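Local coordinates for protein KLLA0F12672p (Kluyveromyces lactis, PDB 4M3O) that probably removes phosphate from the C-terminal domain of RNA polymerase II as an Rtr1/RPAP2-family phosphatase, its zinc-binding N-terminal domain being the part described here, at residues 6-11 with 35-40; 14-19 with 27-32; 47-52 with 74-79; 63-68 with 109-114. One frame throughout, in Å; residues are numbered along the deposited sequence.

Contact 1 of 4, residues 6-11 with 35-40; sequences EEIKEV and IDLLIT
Leu37 packs against Glu7 and Ile8 in a small, mainly apolar helix-helix contact, on the face where helix 5-13 meets the C-terminal part of helix 24-40 in the largely helical N-terminal domain of this Rtr1/RPAP2-family protein. The backbones stay well apart, with Ile8 CA 8.1 Å from Leu37 CA, and one leucine does most of the bridging. Leu37 sets CG anti to its backbone nitrogen (chi1 -174°), which carries the isobutyl fork out from its helix with both methyls facing residues 6-11. Both reach the same carboxylate: Leu37 CD2 is 3.5 Å from Glu7 OE1, and Leu37 CD1 lies 3.7 Å from that oxygen. The glutamate chain bends at chi2 (-116°), bringing its carboxylate alongside the leucine methyls. OE1 makes the closer contacts with them, while OE2, a little farther away, is held in a salt bridge by Lys41, just past the end of helix 24-40. Ile8 is buried and belongs to a wider apolar cluster, since it also packs on Thr48, Tyr51 and Ile52 of helix 46-52. Replacing Leu37 by an alanine would probably open a gap between the two helices and deprive Ile8 of its neighbour on this side. That neighbour is again the CD2 methyl, which enters between the glutamate and the isoleucine and lies 3.9 Å from Ile8 CG1.

Contact 2 of 4, residues 14-19 with 27-32; sequences KPYTNH and VETISI
Tyr16, from the short 3-10 turn that follows helix 5-13, reaches over to helix 24-40 and touches two consecutive residues there, Thr29 and Ile30. Its CG lies anti to the carbonyl carbon, beside the backbone N (chi1 -55°), which directs the ring to the helix. Thr29 is the first to be met. It offers its methyl to the phenol, CG2 lying 4.0 Å from Tyr16 OH, and the two side chains cross at about a right angle; its own hydroxyl is bonded back to Arg25 O one turn earlier. Ile30 follows, buried, with CG1 4.0 Å from Tyr16 CE1 and its terminal CD1 4.1 Å from Tyr16 CD1. Here the side chains run past each other in opposite directions, and CG1 approaches the ring obliquely. The ring is further covered by Pro15, whose CB sits 3.7 Å above the plane, over the ring centre. Leu22 touches both Tyr16 and Ile30, and Ile30 also touches Val12 and Leu13 of helix 5-13. The connection includes a type I turn from Tyr16 to His19; this is the packing of a helix-loop-helix hairpin, in which an aromatic of the connecting segment lies against the second helix.

Contact 3 of 4, residues 47-52 with 74-79; sequences RTMKYI and CGYPLC. With ZN (zinc ion), chain C.
Met49 of helix 46-52 drives its thioether into the loop that carries two ligands of the zinc finger, meeting Tyr76, Pro77 and Leu78 in a buried apolar contact. The methyl leads, with CE 3.8 Å from Tyr76 CE1, approaching that ring obliquely, and 4.0 Å from Pro77 CG. Behind it the sulfur lies 4.0 Å from Pro77 CB, the methionine chain crossing the proline at about a right angle. Closest to the helix, CG packs 4.0 Å from Leu78 CG. A bend at chi2 (52°) turns the thioether across the proline. Exchanging Met49 for an alanine removes the atoms that pack on Tyr76, Pro77 and Leu78, and would probably open a gap between helix 46-52 and the loop. Val43 widens the patch by touching Met49, Pro77 and Leu78, and Tyr61 touches both Tyr76 and Pro77. The type I turn from Tyr76 to Cys79, closed by Cys79 N to Tyr76 O, follows Cys74 and Gly75 and ends on the second cysteine ligand. The Tyr76 ring also meets His116, which with Cys112 completes the site. The zinc ion lies 2.3 Å from both Cys74 SG and Cys79 SG, and Tyr76 N makes a weak hydrogen bond to Cys74 SG at 3.6 Å.

Contact 4 of 4, residues 63-68 with 109-114; sequences DLVQER and TEYCTK. With ZN (zinc ion), chain C.
The phenol ring of Tyr111 meets Val65 of helix 58-70 obliquely, the valine lying near its hydroxyl end: CG1 is 4.2 Å from Tyr111 CZ, and the hydroxyl sits close to both branches, with Tyr111 OH 3.6 Å from Val65 CG2 and 3.7 Å from CG1. The two side chains cross at about a right angle. The hydroxyl has its polar partner in Ser120, so the valine methyls cover an oxygen that is already bonded. The other flat pair lies nearer the surface, where the Gln66 amide and the Glu110 carboxylate approach obliquely, their planes 48° apart; the approach of Gln66 OE1 to Glu110 OE2, 3.8 Å, is a contact between two acceptors and no hydrogen bond. Gln66 reaches there because its chain bends at chi2 (72°), whereas Glu110 is extended beyond CG. Next to Tyr111 in sequence, Cys112 holds the zinc ion through SG at 2.3 Å; Cys74, Cys79 and His116 complete the site, and the tyrosine also touches Cys74. The contact thus sets one face of helix 58-70 against the loop leading into helix 114-125, where Thr113 is the N-cap and its hydroxyl bonds to His116 N, while Leu64 and Arg68 of the same helix turn to helix 24-40.

Contact 3 is the most buried of the four and the nearest to the middle of the chain; the others are partly buried, contact 2 lying farthest out. Contacts 1 and 2 share helix 24-40, packing its C-terminal part on helix 5-13 and its N-terminal half on the loop after that helix. Contacts 3 and 4 both lead to the zinc ion, and Arg68 ties them by bonding to Cys74 O. That arginine also bonds to Leu38 O of contact 1, which the Glu6-Arg47 salt bridge joins to contact 3. None has a hydrogen bond between its own segments: contacts 2 and 3 pack apolar side chains, whereas contact 1 adds a carboxylate and contact 4 an amide-carboxylate approach.

Contact 1 of 4, residues 6-11 with 35-40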
# COMPACT_ATOMS: atom_id res chain seq x y z
N GLU A 6 8.99 -8.05 -7.52
CA GLU A 6 10.16 -7.91 -8.41
C GLU A 6 10.32 -6.48 -8.90
O GLU A 6 11.39 -5.89 -8.88
CB GLU A 6 10.00 -8.87 -9.62
CG GLU A 6 10.28 -10.38 -9.32
CD GLU A 6 9.41 -11.02 -8.22
OE1 GLU A 6 8.14 -10.89 -8.23
OE2 GLU A 6 10.01 -11.68 -7.32
N GLU A 7 9.22 -5.94 -9.37
CA GLU A 7 9.14 -4.54 -9.79
C GLU A 7 9.48 -3.52 -8.68
O GLU A 7 10.24 -2.57 -8.88
CB GLU A 7 7.71 -4.30 -10.23
CG GLU A 7 7.57 -3.62 -11.56
CD GLU A 7 6.92 -2.29 -11.44
OE1 GLU A 7 7.54 -1.40 -10.83
OE2 GLU A 7 5.80 -2.16 -11.93
N ILE A 8 8.88 -3.71 -7.51
CA ILE A 8 9.19 -2.84 -6.35
C ILE A 8 10.69 -2.83 -6.06
O ILE A 8 11.28 -1.77 -5.89
CB ILE A 8 8.38 -3.26 -5.12
CG1 ILE A 8 6.89 -2.95 -5.39
CG2 ILE A 8 8.86 -2.52 -3.85
CD1 ILE A 8 5.97 -3.78 -4.54
N LYS A 9 11.31 -3.99 -6.10
CA LYS A 9 12.75 -4.11 -5.79
C LYS A 9 13.53 -3.35 -6.82
O LYS A 9 14.46 -2.63 -6.50
CB LYS A 9 13.16 -5.57 -5.77
CG LYS A 9 12.68 -6.27 -4.51
CD LYS A 9 13.03 -7.75 -4.52
CE LYS A 9 12.60 -8.43 -3.23
NZ LYS A 9 13.19 -9.79 -3.13
N GLU A 10 13.11 -3.46 -8.06
CA GLU A 10 13.79 -2.78 -9.14
C GLU A 10 13.58 -1.26 -9.19
O GLU A 10 14.54 -0.52 -9.44
CB GLU A 10 13.38 -3.40 -10.48
CG GLU A 10 14.30 -4.50 -10.95
CD GLU A 10 15.69 -3.98 -11.19
OE1 GLU A 10 15.83 -3.01 -11.96
OE2 GLU A 10 16.62 -4.52 -10.57
N VAL A 11 12.35 -0.80 -8.99
CA VAL A 11 12.03 0.65 -9.18
C VAL A 11 12.01 1.44 -7.87
O VAL A 11 11.91 2.67 -7.89
CB VAL A 11 10.66 0.87 -9.91
CG1 VAL A 11 10.25 2.35 -9.97
CG2 VAL A 11 10.73 0.34 -11.31
N ILE A 35 4.56 4.67 -2.79
CA ILE A 35 3.23 5.25 -2.93
C ILE A 35 2.94 5.70 -4.35
O ILE A 35 1.88 5.36 -4.93
CB ILE A 35 3.03 6.37 -1.87
CG1 ILE A 35 2.80 5.70 -0.50
CG2 ILE A 35 1.85 7.24 -2.24
CD1 ILE A 35 3.34 6.46 0.70
N ASP A 36 3.88 6.39 -4.95
CA ASP A 36 3.78 6.77 -6.36
C ASP A 36 3.52 5.58 -7.28
O ASP A 36 2.69 5.66 -8.22
CB ASP A 36 5.06 7.47 -6.83
CG ASP A 36 4.94 9.00 -6.85
OD1 ASP A 36 5.83 9.67 -6.27
OD2 ASP A 36 3.99 9.55 -7.47
N LEU A 37 4.24 4.47 -7.06
CA LEU A 37 4.06 3.27 -7.87
C LEU A 37 2.68 2.73 -7.64
O LEU A 37 2.00 2.30 -8.59
CB LEU A 37 5.08 2.19 -7.48
CG LEU A 37 5.03 0.96 -8.40
CD1 LEU A 37 5.31 1.36 -9.85
CD2 LEU A 37 6.04 -0.09 -7.94
N LEU A 38 2.20 2.79 -6.40
CA LEU A 38 0.87 2.15 -6.12
C LEU A 38 -0.34 3.02 -6.46
O LEU A 38 -1.48 2.60 -6.26
CB LEU A 38 0.81 1.69 -4.66
CG LEU A 38 1.93 0.68 -4.32
CD1 LEU A 38 1.95 0.30 -2.87
CD2 LEU A 38 1.81 -0.54 -5.21
N ILE A 39 -0.12 4.22 -6.97
CA ILE A 39 -1.21 5.02 -7.56
C ILE A 39 -1.25 5.00 -9.09
O ILE A 39 -2.31 5.26 -9.69
CB ILE A 39 -1.20 6.47 -7.05
CG1 ILE A 39 -0.01 7.21 -7.64
CG2 ILE A 39 -1.22 6.45 -5.53
CD1 ILE A 39 -0.39 8.49 -8.35
N THR A 40 -0.10 4.71 -9.71
CA THR A 40 0.02 4.54 -11.15
C THR A 40 -0.42 3.15 -11.53
O THR A 40 -1.00 2.99 -12.60
CB THR A 40 1.46 4.79 -11.64
OG1 THR A 40 2.40 4.11 -10.80
CG2 THR A 40 1.75 6.23 -11.53

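Contact 2 of 4, residues 14-19 with 27-32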
# COMPACT_ATOMS: atom_id res chain seq x y z
N LYS A 14 16.16 -0.58 -5.40
CA LYS A 14 17.42 -0.97 -6.06
C LYS A 14 18.64 -0.18 -5.49
O LYS A 14 19.63 -0.77 -5.10
CB LYS A 14 17.25 -0.87 -7.57
CG LYS A 14 18.52 -0.93 -8.40
CD LYS A 14 18.16 -0.91 -9.88
CE LYS A 14 19.39 -1.21 -10.72
NZ LYS A 14 19.02 -1.97 -11.94
N PRO A 15 18.51 1.13 -5.31
CA PRO A 15 19.69 1.87 -4.84
C PRO A 15 20.23 1.46 -3.50
O PRO A 15 21.35 1.84 -3.16
CB PRO A 15 19.19 3.29 -4.67
CG PRO A 15 18.05 3.40 -5.62
CD PRO A 15 17.39 2.02 -5.59
N TYR A 16 19.40 0.79 -2.69
CA TYR A 16 19.65 0.66 -1.26
C TYR A 16 20.02 -0.77 -0.91
O TYR A 16 20.29 -1.04 0.26
CB TYR A 16 18.42 1.17 -0.46
CG TYR A 16 18.06 2.59 -0.87
CD1 TYR A 16 16.92 2.88 -1.66
CD2 TYR A 16 18.90 3.64 -0.55
CE1 TYR A 16 16.62 4.21 -2.05
CE2 TYR A 16 18.61 4.96 -0.93
CZ TYR A 16 17.47 5.25 -1.68
OH TYR A 16 17.27 6.57 -2.06
N THR A 17 20.07 -1.66 -1.91
CA THR A 17 20.35 -3.08 -1.65
C THR A 17 21.66 -3.31 -0.90
O THR A 17 21.71 -4.27 -0.13
CB THR A 17 20.40 -3.98 -2.92
OG1 THR A 17 21.39 -3.50 -3.85
CG2 THR A 17 19.04 -4.04 -3.60
N ASN A 18 22.68 -2.48 -1.06
CA ASN A 18 23.93 -2.71 -0.34
C ASN A 18 24.17 -1.79 0.85
O ASN A 18 25.26 -1.74 1.36
CB ASN A 18 25.11 -2.69 -1.32
CG ASN A 18 26.38 -3.29 -0.74
OD1 ASN A 18 27.41 -2.67 -0.75
ND2 ASN A 18 26.31 -4.47 -0.25
N HIS A 19 23.16 -1.07 1.29
CA HIS A 19 23.33 -0.15 2.41
C HIS A 19 23.13 -0.88 3.67
O HIS A 19 22.21 -1.66 3.78
CB HIS A 19 22.27 0.93 2.40
CG HIS A 19 22.49 2.02 1.42
ND1 HIS A 19 22.44 3.29 1.76
CD2 HIS A 19 22.70 1.99 0.08
CE1 HIS A 19 22.63 4.04 0.70
NE2 HIS A 19 22.79 3.23 -0.33
N VAL A 27 14.83 6.75 3.65
CA VAL A 27 13.59 6.09 4.08
C VAL A 27 12.36 6.83 3.52
O VAL A 27 11.44 6.23 2.96
CB VAL A 27 13.48 6.03 5.61
CG1 VAL A 27 12.08 5.61 6.01
CG2 VAL A 27 14.47 5.04 6.20
N GLU A 28 12.36 8.15 3.66
CA GLU A 28 11.26 8.94 3.07
C GLU A 28 11.19 8.76 1.54
O GLU A 28 10.11 8.81 0.95
CB GLU A 28 11.44 10.43 3.40
CG GLU A 28 11.29 10.73 4.89
CD GLU A 28 11.71 12.19 5.27
OE1 GLU A 28 12.29 12.92 4.42
OE2 GLU A 28 11.46 12.60 6.45
N THR A 29 12.35 8.65 0.90
CA THR A 29 12.39 8.56 -0.57
C THR A 29 11.74 7.19 -0.97
O THR A 29 11.03 7.10 -1.97
CB THR A 29 13.83 8.69 -1.13
OG1 THR A 29 14.42 9.92 -0.69
CG2 THR A 29 13.92 8.61 -2.70
N ILE A 30 11.99 6.15 -0.19
CA ILE A 30 11.39 4.81 -0.44
C ILE A 30 9.85 4.88 -0.37
O ILE A 30 9.15 4.49 -1.32
CB ILE A 30 11.94 3.74 0.58
CG1 ILE A 30 13.43 3.44 0.30
CG2 ILE A 30 11.15 2.44 0.53
CD1 ILE A 30 14.15 2.64 1.40
N SER A 31 9.34 5.45 0.71
CA SER A 31 7.87 5.55 0.89
C SER A 31 7.30 6.34 -0.25
O SER A 31 6.35 5.90 -0.82
CB SER A 31 7.49 6.27 2.17
OG SER A 31 8.34 5.80 3.14
N ILE A 32 7.92 7.46 -0.63
CA ILE A 32 7.36 8.27 -1.72
C ILE A 32 7.35 7.52 -3.03
O ILE A 32 6.38 7.61 -3.79
CB ILE A 32 8.12 9.59 -1.90
CG1 ILE A 32 7.69 10.57 -0.82
CG2 ILE A 32 7.89 10.21 -3.29
CD1 ILE A 32 8.56 11.82 -0.81

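Contact 3 of 4, residues 47-52 with 74-79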
# COMPACT_ATOMS: atom_id res chain seq x y z
N ARG A 47 0.71 -12.05 -2.86
CA ARG A 47 2.06 -12.18 -2.31
C ARG A 47 2.71 -10.79 -2.29
O ARG A 47 3.49 -10.47 -1.38
CB ARG A 47 2.90 -13.24 -3.07
CG ARG A 47 3.37 -12.86 -4.46
CD ARG A 47 4.16 -13.99 -5.15
NE ARG A 47 5.61 -13.90 -4.97
CZ ARG A 47 6.43 -13.12 -5.67
NH1 ARG A 47 5.99 -12.28 -6.63
NH2 ARG A 47 7.73 -13.15 -5.40
N THR A 48 2.38 -9.98 -3.28
CA THR A 48 2.90 -8.65 -3.36
C THR A 48 2.28 -7.73 -2.24
O THR A 48 2.95 -6.97 -1.55
CB THR A 48 2.70 -8.08 -4.78
OG1 THR A 48 3.28 -8.96 -5.78
CG2 THR A 48 3.37 -6.69 -4.88
N MET A 49 1.00 -7.90 -2.04
CA MET A 49 0.22 -7.21 -1.03
C MET A 49 0.78 -7.52 0.35
O MET A 49 1.00 -6.60 1.19
CB MET A 49 -1.21 -7.67 -1.26
CG MET A 49 -2.30 -6.81 -0.77
SD MET A 49 -2.28 -5.08 -1.27
CE MET A 49 -3.46 -4.71 0.01
N LYS A 50 1.16 -8.77 0.58
CA LYS A 50 1.77 -9.14 1.87
C LYS A 50 3.19 -8.59 2.01
O LYS A 50 3.60 -8.20 3.10
CB LYS A 50 1.84 -10.62 2.07
CG LYS A 50 0.49 -11.34 2.11
CD LYS A 50 0.70 -12.84 1.76
CE LYS A 50 -0.62 -13.60 1.71
NZ LYS A 50 -1.07 -14.05 3.06
N TYR A 51 3.91 -8.53 0.89
CA TYR A 51 5.26 -7.95 0.89
C TYR A 51 5.24 -6.42 1.22
O TYR A 51 6.06 -5.94 1.98
CB TYR A 51 5.90 -8.20 -0.48
CG TYR A 51 7.20 -7.52 -0.72
CD1 TYR A 51 8.36 -7.98 -0.10
CD2 TYR A 51 7.29 -6.41 -1.56
CE1 TYR A 51 9.59 -7.34 -0.30
CE2 TYR A 51 8.51 -5.79 -1.81
CZ TYR A 51 9.66 -6.26 -1.18
OH TYR A 51 10.84 -5.58 -1.41
N ILE A 52 4.31 -5.69 0.62
CA ILE A 52 4.11 -4.22 0.83
C ILE A 52 4.09 -3.77 2.27
O ILE A 52 4.53 -2.67 2.59
CB ILE A 52 2.76 -3.79 0.21
CG1 ILE A 52 2.77 -3.99 -1.26
CG2 ILE A 52 2.48 -2.32 0.38
CD1 ILE A 52 4.10 -3.65 -1.82
N CYS A 74 -10.30 2.76 -6.72
CA CYS A 74 -10.67 2.10 -5.47
C CYS A 74 -9.45 2.10 -4.52
O CYS A 74 -8.30 1.87 -4.94
CB CYS A 74 -11.15 0.67 -5.69
SG CYS A 74 -11.60 -0.22 -4.14
N GLY A 75 -9.73 2.40 -3.27
CA GLY A 75 -8.72 2.48 -2.24
C GLY A 75 -7.92 1.21 -2.04
O GLY A 75 -6.71 1.28 -1.80
N TYR A 76 -8.57 0.09 -2.19
CA TYR A 76 -7.90 -1.23 -2.00
C TYR A 76 -6.95 -1.52 -3.15
O TYR A 76 -7.39 -1.62 -4.29
CB TYR A 76 -8.92 -2.36 -1.82
CG TYR A 76 -8.40 -3.70 -1.30
CD1 TYR A 76 -7.60 -3.77 -0.16
CD2 TYR A 76 -8.77 -4.90 -1.94
CE1 TYR A 76 -7.19 -4.97 0.35
CE2 TYR A 76 -8.36 -6.15 -1.44
CZ TYR A 76 -7.54 -6.18 -0.32
OH TYR A 76 -7.12 -7.34 0.23
N PRO A 77 -5.62 -1.54 -2.86
CA PRO A 77 -4.58 -1.56 -3.88
C PRO A 77 -4.65 -2.73 -4.92
O PRO A 77 -4.22 -2.56 -6.01
CB PRO A 77 -3.25 -1.60 -3.08
CG PRO A 77 -3.60 -1.15 -1.72
CD PRO A 77 -5.07 -1.41 -1.50
N LEU A 78 -5.24 -3.86 -4.56
CA LEU A 78 -5.47 -4.98 -5.50
C LEU A 78 -6.56 -4.72 -6.54
O LEU A 78 -6.69 -5.49 -7.46
CB LEU A 78 -5.87 -6.21 -4.76
CG LEU A 78 -4.77 -6.89 -3.93
CD1 LEU A 78 -5.49 -7.85 -3.01
CD2 LEU A 78 -3.80 -7.66 -4.87
N CYS A 79 -7.31 -3.64 -6.39
CA CYS A 79 -8.46 -3.39 -7.24
C CYS A 79 -8.11 -2.47 -8.40
O CYS A 79 -7.38 -1.48 -8.22
CB CYS A 79 -9.51 -2.68 -6.43
SG CYS A 79 -11.17 -2.62 -7.15
ZN ZN C . -12.34 -2.12 -5.24

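Contact 4 of 4, residues 63-68 with 109-114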
# COMPACT_ATOMS: atom_id res chain seq x y z
N ASP A 63 -3.19 7.20 3.73
CA ASP A 63 -2.85 8.18 2.74
C ASP A 63 -2.79 7.57 1.32
O ASP A 63 -3.23 8.21 0.36
CB ASP A 63 -1.50 8.83 3.06
CG ASP A 63 -1.46 9.49 4.50
OD1 ASP A 63 -2.52 9.79 5.09
OD2 ASP A 63 -0.36 9.66 5.06
N LEU A 64 -2.26 6.33 1.21
CA LEU A 64 -2.33 5.58 -0.04
C LEU A 64 -3.76 5.57 -0.60
O LEU A 64 -4.00 5.83 -1.80
CB LEU A 64 -1.80 4.15 0.18
CG LEU A 64 -1.62 3.21 -1.01
CD1 LEU A 64 -0.96 1.89 -0.70
CD2 LEU A 64 -2.94 2.87 -1.64
N VAL A 65 -4.72 5.26 0.26
CA VAL A 65 -6.09 5.14 -0.14
C VAL A 65 -6.55 6.50 -0.67
O VAL A 65 -7.26 6.58 -1.65
CB VAL A 65 -6.96 4.68 1.07
CG1 VAL A 65 -8.44 4.90 0.84
CG2 VAL A 65 -6.71 3.20 1.41
N GLN A 66 -6.20 7.57 0.03
CA GLN A 66 -6.64 8.92 -0.39
C GLN A 66 -6.07 9.26 -1.78
O GLN A 66 -6.77 9.64 -2.69
CB GLN A 66 -6.10 9.94 0.60
CG GLN A 66 -7.16 10.78 1.23
CD GLN A 66 -8.00 10.01 2.23
OE1 GLN A 66 -8.87 9.19 1.87
NE2 GLN A 66 -7.76 10.27 3.51
N GLU A 67 -4.77 9.13 -1.92
CA GLU A 67 -4.08 9.42 -3.19
C GLU A 67 -4.64 8.55 -4.31
O GLU A 67 -4.82 9.04 -5.44
CB GLU A 67 -2.59 9.19 -3.01
CG GLU A 67 -1.65 10.16 -3.63
CD GLU A 67 -1.90 11.55 -3.17
OE1 GLU A 67 -2.23 12.36 -4.04
OE2 GLU A 67 -1.79 11.81 -1.96
N ARG A 68 -4.99 7.30 -4.02
CA ARG A 68 -5.59 6.46 -5.07
C ARG A 68 -6.97 6.97 -5.49
O ARG A 68 -7.34 6.98 -6.71
CB ARG A 68 -5.66 4.98 -4.66
CG ARG A 68 -4.34 4.21 -4.80
CD ARG A 68 -4.44 2.82 -4.23
NE ARG A 68 -5.43 1.98 -4.89
CZ ARG A 68 -5.17 1.28 -5.99
NH1 ARG A 68 -3.95 1.36 -6.55
NH2 ARG A 68 -6.14 0.52 -6.54
N THR A 109 -17.33 6.31 -1.06
CA THR A 109 -16.55 7.40 -1.63
C THR A 109 -15.05 7.02 -1.77
O THR A 109 -14.30 7.66 -2.48
CB THR A 109 -16.75 8.70 -0.84
OG1 THR A 109 -16.15 8.56 0.45
CG2 THR A 109 -18.26 9.00 -0.67
N GLU A 110 -14.66 5.91 -1.13
CA GLU A 110 -13.28 5.44 -1.09
C GLU A 110 -13.05 4.03 -1.72
O GLU A 110 -11.94 3.71 -2.16
CB GLU A 110 -12.83 5.43 0.36
CG GLU A 110 -12.83 6.78 1.02
CD GLU A 110 -12.38 6.73 2.46
OE1 GLU A 110 -12.24 5.64 3.07
OE2 GLU A 110 -12.20 7.81 3.02
N TYR A 111 -14.11 3.26 -1.83
CA TYR A 111 -14.04 1.90 -2.33
C TYR A 111 -15.12 1.67 -3.34
O TYR A 111 -16.15 2.32 -3.27
CB TYR A 111 -14.22 0.92 -1.13
CG TYR A 111 -13.12 1.14 -0.18
CD1 TYR A 111 -13.31 1.93 0.97
CD2 TYR A 111 -11.85 0.61 -0.43
CE1 TYR A 111 -12.24 2.18 1.83
CE2 TYR A 111 -10.79 0.85 0.44
CZ TYR A 111 -10.99 1.63 1.56
OH TYR A 111 -9.89 1.90 2.39
N CYS A 112 -14.92 0.66 -4.18
CA CYS A 112 -15.89 0.23 -5.19
C CYS A 112 -17.11 -0.43 -4.55
O CYS A 112 -18.23 -0.28 -5.06
CB CYS A 112 -15.25 -0.76 -6.21
SG CYS A 112 -14.61 -2.30 -5.48
N THR A 113 -16.91 -1.09 -3.41
CA THR A 113 -17.93 -1.96 -2.75
C THR A 113 -17.74 -2.04 -1.23
O THR A 113 -16.68 -1.63 -0.71
CB THR A 113 -17.78 -3.46 -3.20
OG1 THR A 113 -16.42 -3.91 -2.98
CG2 THR A 113 -18.10 -3.58 -4.67
N LYS A 114 -18.69 -2.61 -0.51
CA LYS A 114 -18.51 -2.74 0.93
C LYS A 114 -17.41 -3.81 1.26
O LYS A 114 -16.68 -3.75 2.28
CB LYS A 114 -19.82 -3.14 1.58
CG LYS A 114 -19.82 -3.07 3.09
CD LYS A 114 -20.66 -4.21 3.63
CE LYS A 114 -19.93 -5.55 3.46
NZ LYS A 114 -20.52 -6.57 4.35
ZN ZN C . -12.34 -2.12 -5.24